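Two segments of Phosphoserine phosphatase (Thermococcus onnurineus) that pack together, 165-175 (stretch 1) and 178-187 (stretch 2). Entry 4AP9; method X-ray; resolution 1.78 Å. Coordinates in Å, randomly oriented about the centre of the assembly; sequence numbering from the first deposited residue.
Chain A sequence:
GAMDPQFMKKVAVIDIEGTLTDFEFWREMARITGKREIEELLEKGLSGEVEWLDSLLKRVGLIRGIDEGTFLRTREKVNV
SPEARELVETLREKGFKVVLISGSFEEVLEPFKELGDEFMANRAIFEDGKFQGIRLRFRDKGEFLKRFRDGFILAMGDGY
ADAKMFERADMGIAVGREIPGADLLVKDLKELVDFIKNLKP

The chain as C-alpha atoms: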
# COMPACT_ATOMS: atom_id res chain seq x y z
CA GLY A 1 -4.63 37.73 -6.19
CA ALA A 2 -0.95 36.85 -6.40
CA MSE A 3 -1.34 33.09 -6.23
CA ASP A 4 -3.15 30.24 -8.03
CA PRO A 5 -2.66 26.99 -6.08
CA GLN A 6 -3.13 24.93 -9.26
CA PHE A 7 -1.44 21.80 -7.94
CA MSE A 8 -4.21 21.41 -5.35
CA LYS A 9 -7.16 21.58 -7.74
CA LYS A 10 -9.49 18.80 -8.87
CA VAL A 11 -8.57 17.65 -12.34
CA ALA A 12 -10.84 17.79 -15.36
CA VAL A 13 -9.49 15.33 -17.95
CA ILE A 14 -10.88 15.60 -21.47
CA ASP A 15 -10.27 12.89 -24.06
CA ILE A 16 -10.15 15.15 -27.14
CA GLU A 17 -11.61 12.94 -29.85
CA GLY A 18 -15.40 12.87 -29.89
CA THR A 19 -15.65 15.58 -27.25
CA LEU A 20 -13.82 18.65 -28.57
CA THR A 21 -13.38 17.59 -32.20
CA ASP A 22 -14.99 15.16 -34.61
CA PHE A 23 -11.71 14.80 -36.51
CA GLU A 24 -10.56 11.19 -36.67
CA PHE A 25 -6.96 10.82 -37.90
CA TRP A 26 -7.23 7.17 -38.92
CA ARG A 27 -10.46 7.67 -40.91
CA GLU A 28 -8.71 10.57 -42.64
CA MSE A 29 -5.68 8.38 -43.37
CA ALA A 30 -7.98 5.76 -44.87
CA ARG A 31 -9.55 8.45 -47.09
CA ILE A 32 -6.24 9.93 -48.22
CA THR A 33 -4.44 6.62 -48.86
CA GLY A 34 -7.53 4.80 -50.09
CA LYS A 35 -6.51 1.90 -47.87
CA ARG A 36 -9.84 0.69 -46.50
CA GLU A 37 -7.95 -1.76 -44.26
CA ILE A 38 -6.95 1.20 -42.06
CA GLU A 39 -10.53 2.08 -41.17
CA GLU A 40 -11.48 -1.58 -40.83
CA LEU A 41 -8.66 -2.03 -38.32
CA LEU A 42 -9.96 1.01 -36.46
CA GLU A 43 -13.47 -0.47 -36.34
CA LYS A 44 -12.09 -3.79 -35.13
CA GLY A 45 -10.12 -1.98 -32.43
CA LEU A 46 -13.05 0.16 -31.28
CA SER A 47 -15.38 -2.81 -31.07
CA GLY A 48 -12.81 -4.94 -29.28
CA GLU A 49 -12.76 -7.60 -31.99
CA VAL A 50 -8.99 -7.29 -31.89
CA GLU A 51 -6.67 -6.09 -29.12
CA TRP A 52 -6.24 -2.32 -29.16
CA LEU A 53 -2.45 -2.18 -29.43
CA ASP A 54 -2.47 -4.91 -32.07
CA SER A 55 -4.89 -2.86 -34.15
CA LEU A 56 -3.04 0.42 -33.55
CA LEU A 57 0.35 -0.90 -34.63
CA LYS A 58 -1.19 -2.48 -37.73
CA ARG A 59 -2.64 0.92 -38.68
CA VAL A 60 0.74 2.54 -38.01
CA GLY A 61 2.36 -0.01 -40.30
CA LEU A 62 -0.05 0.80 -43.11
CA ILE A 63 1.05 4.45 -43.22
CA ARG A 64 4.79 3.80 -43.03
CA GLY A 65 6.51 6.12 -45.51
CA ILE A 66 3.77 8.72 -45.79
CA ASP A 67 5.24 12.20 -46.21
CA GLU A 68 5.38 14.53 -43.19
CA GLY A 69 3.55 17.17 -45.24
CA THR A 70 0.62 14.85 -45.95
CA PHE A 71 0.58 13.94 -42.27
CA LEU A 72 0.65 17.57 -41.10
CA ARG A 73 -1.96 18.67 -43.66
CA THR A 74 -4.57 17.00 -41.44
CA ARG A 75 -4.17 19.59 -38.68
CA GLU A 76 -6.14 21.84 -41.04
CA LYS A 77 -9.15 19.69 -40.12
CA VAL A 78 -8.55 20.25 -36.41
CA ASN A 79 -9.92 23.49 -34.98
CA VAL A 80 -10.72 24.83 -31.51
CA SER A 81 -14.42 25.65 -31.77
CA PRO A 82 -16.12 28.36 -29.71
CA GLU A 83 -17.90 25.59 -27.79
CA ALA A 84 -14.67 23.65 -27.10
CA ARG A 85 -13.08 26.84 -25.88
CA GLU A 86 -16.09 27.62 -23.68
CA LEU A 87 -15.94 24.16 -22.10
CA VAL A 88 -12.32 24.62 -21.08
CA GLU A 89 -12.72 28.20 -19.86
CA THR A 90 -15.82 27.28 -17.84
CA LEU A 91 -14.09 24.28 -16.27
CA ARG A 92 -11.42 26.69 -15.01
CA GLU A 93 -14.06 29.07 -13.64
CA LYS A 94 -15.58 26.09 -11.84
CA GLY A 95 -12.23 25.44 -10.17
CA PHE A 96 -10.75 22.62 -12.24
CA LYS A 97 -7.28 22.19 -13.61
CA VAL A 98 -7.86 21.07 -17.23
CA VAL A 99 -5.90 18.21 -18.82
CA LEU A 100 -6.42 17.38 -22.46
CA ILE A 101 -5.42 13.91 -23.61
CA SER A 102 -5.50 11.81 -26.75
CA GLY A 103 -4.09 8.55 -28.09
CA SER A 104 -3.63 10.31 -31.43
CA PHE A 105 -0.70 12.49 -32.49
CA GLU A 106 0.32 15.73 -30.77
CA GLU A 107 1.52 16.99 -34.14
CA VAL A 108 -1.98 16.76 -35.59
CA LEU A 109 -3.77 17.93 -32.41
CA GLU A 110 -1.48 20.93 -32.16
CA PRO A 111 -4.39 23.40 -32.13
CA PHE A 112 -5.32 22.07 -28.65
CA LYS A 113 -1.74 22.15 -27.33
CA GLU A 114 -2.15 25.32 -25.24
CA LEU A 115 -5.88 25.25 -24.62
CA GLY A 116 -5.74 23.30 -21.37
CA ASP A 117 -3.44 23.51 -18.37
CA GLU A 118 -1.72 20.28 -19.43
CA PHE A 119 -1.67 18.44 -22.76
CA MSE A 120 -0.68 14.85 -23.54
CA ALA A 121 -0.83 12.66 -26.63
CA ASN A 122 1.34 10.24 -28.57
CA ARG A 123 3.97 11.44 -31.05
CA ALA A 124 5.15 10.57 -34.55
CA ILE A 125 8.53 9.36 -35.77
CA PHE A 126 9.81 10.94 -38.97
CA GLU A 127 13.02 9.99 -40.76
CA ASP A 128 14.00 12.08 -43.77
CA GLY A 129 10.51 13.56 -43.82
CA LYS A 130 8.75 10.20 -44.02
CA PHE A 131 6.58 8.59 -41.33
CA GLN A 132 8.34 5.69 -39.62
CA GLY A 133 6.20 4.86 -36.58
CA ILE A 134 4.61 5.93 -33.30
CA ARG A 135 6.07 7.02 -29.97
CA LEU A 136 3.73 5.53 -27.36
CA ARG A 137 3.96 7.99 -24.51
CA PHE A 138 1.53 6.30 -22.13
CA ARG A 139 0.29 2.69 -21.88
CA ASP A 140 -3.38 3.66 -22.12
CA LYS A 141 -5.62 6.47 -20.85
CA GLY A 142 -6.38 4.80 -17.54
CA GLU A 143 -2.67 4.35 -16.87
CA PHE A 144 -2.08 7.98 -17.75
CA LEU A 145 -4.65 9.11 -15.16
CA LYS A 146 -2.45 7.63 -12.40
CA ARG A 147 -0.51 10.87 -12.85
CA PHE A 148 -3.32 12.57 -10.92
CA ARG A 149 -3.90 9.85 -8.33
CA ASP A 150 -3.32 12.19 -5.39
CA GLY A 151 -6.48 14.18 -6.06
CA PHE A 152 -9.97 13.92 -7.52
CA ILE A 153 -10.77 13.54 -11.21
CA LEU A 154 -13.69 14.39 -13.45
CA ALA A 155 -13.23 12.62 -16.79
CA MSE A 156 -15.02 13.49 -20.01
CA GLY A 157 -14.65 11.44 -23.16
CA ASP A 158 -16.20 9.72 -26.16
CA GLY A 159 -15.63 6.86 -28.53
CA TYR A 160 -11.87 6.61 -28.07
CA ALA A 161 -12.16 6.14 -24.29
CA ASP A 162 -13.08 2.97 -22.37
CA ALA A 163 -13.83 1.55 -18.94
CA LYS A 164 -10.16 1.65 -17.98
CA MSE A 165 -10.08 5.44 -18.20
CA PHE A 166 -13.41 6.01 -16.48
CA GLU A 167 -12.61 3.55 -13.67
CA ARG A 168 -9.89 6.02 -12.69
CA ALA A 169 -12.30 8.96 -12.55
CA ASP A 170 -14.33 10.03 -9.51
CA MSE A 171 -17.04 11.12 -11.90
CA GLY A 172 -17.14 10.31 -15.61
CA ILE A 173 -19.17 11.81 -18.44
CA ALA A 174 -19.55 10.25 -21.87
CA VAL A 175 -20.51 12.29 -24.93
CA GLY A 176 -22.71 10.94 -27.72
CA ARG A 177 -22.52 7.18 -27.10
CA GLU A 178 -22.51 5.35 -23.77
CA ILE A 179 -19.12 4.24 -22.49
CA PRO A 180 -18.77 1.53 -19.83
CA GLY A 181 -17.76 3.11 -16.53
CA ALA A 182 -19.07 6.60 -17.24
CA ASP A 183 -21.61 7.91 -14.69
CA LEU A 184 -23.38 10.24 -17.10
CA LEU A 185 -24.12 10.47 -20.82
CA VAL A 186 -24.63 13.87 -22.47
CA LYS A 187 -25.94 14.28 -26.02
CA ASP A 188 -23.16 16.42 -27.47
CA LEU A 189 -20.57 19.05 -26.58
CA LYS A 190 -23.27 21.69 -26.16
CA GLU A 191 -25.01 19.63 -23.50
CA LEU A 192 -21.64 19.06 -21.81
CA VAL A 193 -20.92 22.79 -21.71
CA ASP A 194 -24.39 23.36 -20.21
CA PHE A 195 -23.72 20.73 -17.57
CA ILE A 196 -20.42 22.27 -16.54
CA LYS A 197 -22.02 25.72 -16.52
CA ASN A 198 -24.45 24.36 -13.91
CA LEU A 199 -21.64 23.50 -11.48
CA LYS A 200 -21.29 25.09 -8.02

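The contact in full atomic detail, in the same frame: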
# COMPACT_ATOMS: atom_id res chain seq x y z
N MSE A 165 -10.24 4.02 -18.49
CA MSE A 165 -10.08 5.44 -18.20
C MSE A 165 -11.10 5.91 -17.17
O MSE A 165 -10.76 6.58 -16.20
CB MSE A 165 -10.21 6.27 -19.47
CG MSE A 165 -9.87 7.71 -19.24
SE MSE A 165 -10.36 8.88 -20.72
CE MSE A 165 -9.95 10.55 -19.91
N PHE A 166 -12.35 5.53 -17.36
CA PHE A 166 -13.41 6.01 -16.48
C PHE A 166 -13.33 5.40 -15.08
O PHE A 166 -13.76 6.02 -14.10
CB PHE A 166 -14.79 5.78 -17.10
CG PHE A 166 -15.12 6.77 -18.17
CD1 PHE A 166 -15.35 8.10 -17.85
CD2 PHE A 166 -15.22 6.37 -19.49
CE1 PHE A 166 -15.67 9.02 -18.83
CE2 PHE A 166 -15.55 7.28 -20.48
CZ PHE A 166 -15.77 8.61 -20.15
N GLU A 167 -12.80 4.18 -14.97
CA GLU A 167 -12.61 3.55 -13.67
C GLU A 167 -11.73 4.42 -12.77
O GLU A 167 -11.86 4.40 -11.54
CB GLU A 167 -11.99 2.16 -13.82
CG GLU A 167 -12.97 1.00 -13.64
CD GLU A 167 -12.29 -0.37 -13.75
OE1 GLU A 167 -11.23 -0.46 -14.42
OE2 GLU A 167 -12.80 -1.35 -13.16
N ARG A 168 -10.83 5.17 -13.40
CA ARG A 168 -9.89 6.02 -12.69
C ARG A 168 -10.55 7.30 -12.20
O ARG A 168 -10.07 7.93 -11.26
CB ARG A 168 -8.70 6.37 -13.60
CG ARG A 168 -7.64 5.29 -13.68
CD ARG A 168 -6.71 5.51 -12.51
NE ARG A 168 -5.99 4.32 -12.09
CZ ARG A 168 -5.33 4.26 -10.95
NH1 ARG A 168 -5.32 5.33 -10.14
NH2 ARG A 168 -4.69 3.16 -10.60
N ALA A 169 -11.66 7.68 -12.82
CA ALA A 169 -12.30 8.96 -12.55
C ALA A 169 -13.26 8.89 -11.36
O ALA A 169 -13.94 7.89 -11.17
CB ALA A 169 -13.05 9.45 -13.80
N ASP A 170 -13.35 9.97 -10.59
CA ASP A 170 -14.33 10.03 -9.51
C ASP A 170 -15.73 10.28 -10.02
O ASP A 170 -16.73 9.97 -9.35
CB ASP A 170 -13.93 11.09 -8.49
CG ASP A 170 -12.60 10.79 -7.86
OD1 ASP A 170 -12.58 9.99 -6.90
OD2 ASP A 170 -11.58 11.32 -8.34
N MSE A 171 -15.79 10.85 -11.22
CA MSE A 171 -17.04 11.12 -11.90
C MSE A 171 -16.68 11.14 -13.38
O MSE A 171 -15.70 11.77 -13.76
CB MSE A 171 -17.60 12.48 -11.47
CG MSE A 171 -18.90 12.87 -12.14
SE MSE A 171 -19.63 14.58 -11.53
CE MSE A 171 -19.82 14.19 -9.64
N GLY A 172 -17.44 10.42 -14.19
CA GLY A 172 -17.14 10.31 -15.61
C GLY A 172 -18.34 10.68 -16.45
O GLY A 172 -19.46 10.33 -16.10
N ILE A 173 -18.10 11.41 -17.53
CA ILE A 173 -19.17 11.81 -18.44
C ILE A 173 -18.81 11.39 -19.85
O ILE A 173 -17.76 11.76 -20.38
CB ILE A 173 -19.37 13.34 -18.47
CG1 ILE A 173 -19.60 13.88 -17.06
CG2 ILE A 173 -20.56 13.71 -19.37
CD1 ILE A 173 -19.69 15.41 -16.99
N ALA A 174 -19.70 10.62 -20.46
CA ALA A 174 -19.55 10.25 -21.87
C ALA A 174 -20.33 11.20 -22.76
O ALA A 174 -21.36 11.74 -22.35
CB ALA A 174 -20.02 8.80 -22.09
N VAL A 175 -19.84 11.42 -23.98
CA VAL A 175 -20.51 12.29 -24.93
C VAL A 175 -20.93 11.57 -26.21
O VAL A 175 -20.09 11.04 -26.93
CB VAL A 175 -19.60 13.44 -25.36
CG1 VAL A 175 -20.33 14.36 -26.32
CG2 VAL A 175 -19.09 14.20 -24.14
N GLU A 178 -22.82 5.86 -25.11
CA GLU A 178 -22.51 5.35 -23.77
C GLU A 178 -21.16 4.68 -23.74
O GLU A 178 -20.78 3.96 -24.68
CB GLU A 178 -23.59 4.38 -23.29
CG GLU A 178 -23.51 3.00 -23.92
CD GLU A 178 -24.72 2.13 -23.60
OE1 GLU A 178 -25.78 2.69 -23.23
OE2 GLU A 178 -24.60 0.89 -23.72
N ILE A 179 -20.41 4.91 -22.67
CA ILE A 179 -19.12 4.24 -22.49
C ILE A 179 -19.13 3.55 -21.13
O ILE A 179 -19.46 4.17 -20.12
CB ILE A 179 -17.94 5.23 -22.54
CG1 ILE A 179 -17.90 5.97 -23.88
CG2 ILE A 179 -16.64 4.50 -22.27
CD1 ILE A 179 -17.37 5.13 -25.04
N PRO A 180 -18.77 2.26 -21.10
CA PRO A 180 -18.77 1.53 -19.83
C PRO A 180 -17.93 2.25 -18.79
O PRO A 180 -16.82 2.67 -19.09
CB PRO A 180 -18.11 0.20 -20.21
CG PRO A 180 -18.44 0.03 -21.65
CD PRO A 180 -18.37 1.41 -22.23
N GLY A 181 -18.48 2.43 -17.59
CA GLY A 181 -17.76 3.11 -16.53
C GLY A 181 -18.09 4.58 -16.35
O GLY A 181 -17.82 5.16 -15.29
N ALA A 182 -18.66 5.21 -17.37
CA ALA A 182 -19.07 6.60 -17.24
C ALA A 182 -20.34 6.68 -16.38
O ALA A 182 -21.22 5.82 -16.48
CB ALA A 182 -19.31 7.24 -18.59
N ASP A 183 -20.41 7.69 -15.52
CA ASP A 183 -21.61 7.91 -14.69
C ASP A 183 -22.76 8.52 -15.48
O ASP A 183 -23.93 8.20 -15.26
CB ASP A 183 -21.28 8.84 -13.52
CG ASP A 183 -20.23 8.27 -12.60
OD1 ASP A 183 -20.52 7.29 -11.90
OD2 ASP A 183 -19.10 8.79 -12.59
N LEU A 184 -22.41 9.43 -16.37
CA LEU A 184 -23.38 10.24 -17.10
C LEU A 184 -23.15 10.15 -18.60
O LEU A 184 -22.03 9.90 -19.04
CB LEU A 184 -23.24 11.71 -16.67
CG LEU A 184 -23.44 11.95 -15.18
CD1 LEU A 184 -22.77 13.24 -14.72
CD2 LEU A 184 -24.92 11.96 -14.90
N LEU A 185 -24.22 10.35 -19.36
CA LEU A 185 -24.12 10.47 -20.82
C LEU A 185 -24.79 11.77 -21.25
O LEU A 185 -25.97 11.96 -20.98
CB LEU A 185 -24.81 9.28 -21.50
CG LEU A 185 -24.86 9.30 -23.04
CD1 LEU A 185 -23.47 9.09 -23.62
CD2 LEU A 185 -25.81 8.23 -23.58
N VAL A 186 -24.05 12.66 -21.89
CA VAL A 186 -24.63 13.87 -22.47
C VAL A 186 -24.71 13.75 -23.98
O VAL A 186 -23.92 13.03 -24.59
CB VAL A 186 -23.86 15.13 -22.06
CG1 VAL A 186 -24.05 15.39 -20.58
CG2 VAL A 186 -22.38 14.99 -22.40
N LYS A 187 -25.65 14.46 -24.59
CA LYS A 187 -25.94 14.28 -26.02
C LYS A 187 -24.83 14.73 -26.95
O LYS A 187 -24.60 14.11 -27.99
CB LYS A 187 -27.23 15.01 -26.41
CG LYS A 187 -28.50 14.40 -25.84
CD LYS A 187 -29.73 15.11 -26.40
CE LYS A 187 -31.00 14.72 -25.66
NZ LYS A 187 -32.17 15.52 -26.13
O HOH W 1 -17.42 7.35 -11.04

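Two short strands, 171-175 and 184-186, run side by side in the same direction, their axes 31° apart and 4.6 Å at closest approach, and a ladder of backbone hydrogen bonds joins them. Ala174 is the central rung: its N donates to Leu184 O at 2.8 Å in a nearly straight bond (172°), and its O accepts from Val186 N at 2.9 Å. One residue thus uses both its amide and its carbonyl on the partner strand, straddling Leu185, as parallel pairing requires. Two residues earlier, Gly172 O receives Leu184 N at 3.1 Å and, in a weak, more bent bond, Asp183 N at 2.9 Å. The amide of Gly172 is met by a side chain instead: Asp183, with chi1 in the m well, brings OD2 to 2.8 Å from Gly172 N, so the carboxylate extends the ladder beyond the last backbone rung. Water 1 lies 2.7 Å from Asp183 OD2, to which it can donate, and 3.2 Å from Asp170 O, a weak bond at best; atoms elsewhere in the structure compete for its protons. CA-H...O contacts supplement the backbone bonds and continue past the last, with Ile173 CA 3.5 Å from Leu184 O, Leu185 CA 3.4 Å from Ala174 O and Val175 CA 3.5 Å from Val186 O.

The side chains alternate across the sheet. Ile173, Val175, Leu184 and Val186 share one buried face, where Val186 CG2 lies 3.8 Å from both Ile173 CG2 and Val175 CG2, and Ile173 CG1 sits 4.0 Å from Leu184 CD1. On the other face Ala174 CB meets Leu185 CD1 at 3.8 Å, Ala182 CB at 3.9 Å and Ile179 CG1 at 4.0 Å; its methyl is approached by another methyl and by two larger side chains.

Before its strand, stretch 2 makes a type II turn from Ile179 to Ala182, closed by Ala182 N to Ile179 O at 3.0 Å. Gly181 takes the positive phi (98°) at which a CB would jam against the preceding carbonyl, and its O lies 3.6 Å from Phe166 CB. The turn wraps the Phe166 ring, which comes from the helical part of stretch 1: Ala182 CB stands over the ring face, 3.9 Å from its centroid and 5° off the normal, in a CH-pi contact, while Ile179 CG2 reaches the ring edge, 3.5 Å from Phe166 CE2. The absent side chain of Gly172 matters here too, since a CB would come within 2.5 Å of Phe166 CD1. Together the two stretches bury 645 Å², counting both sides.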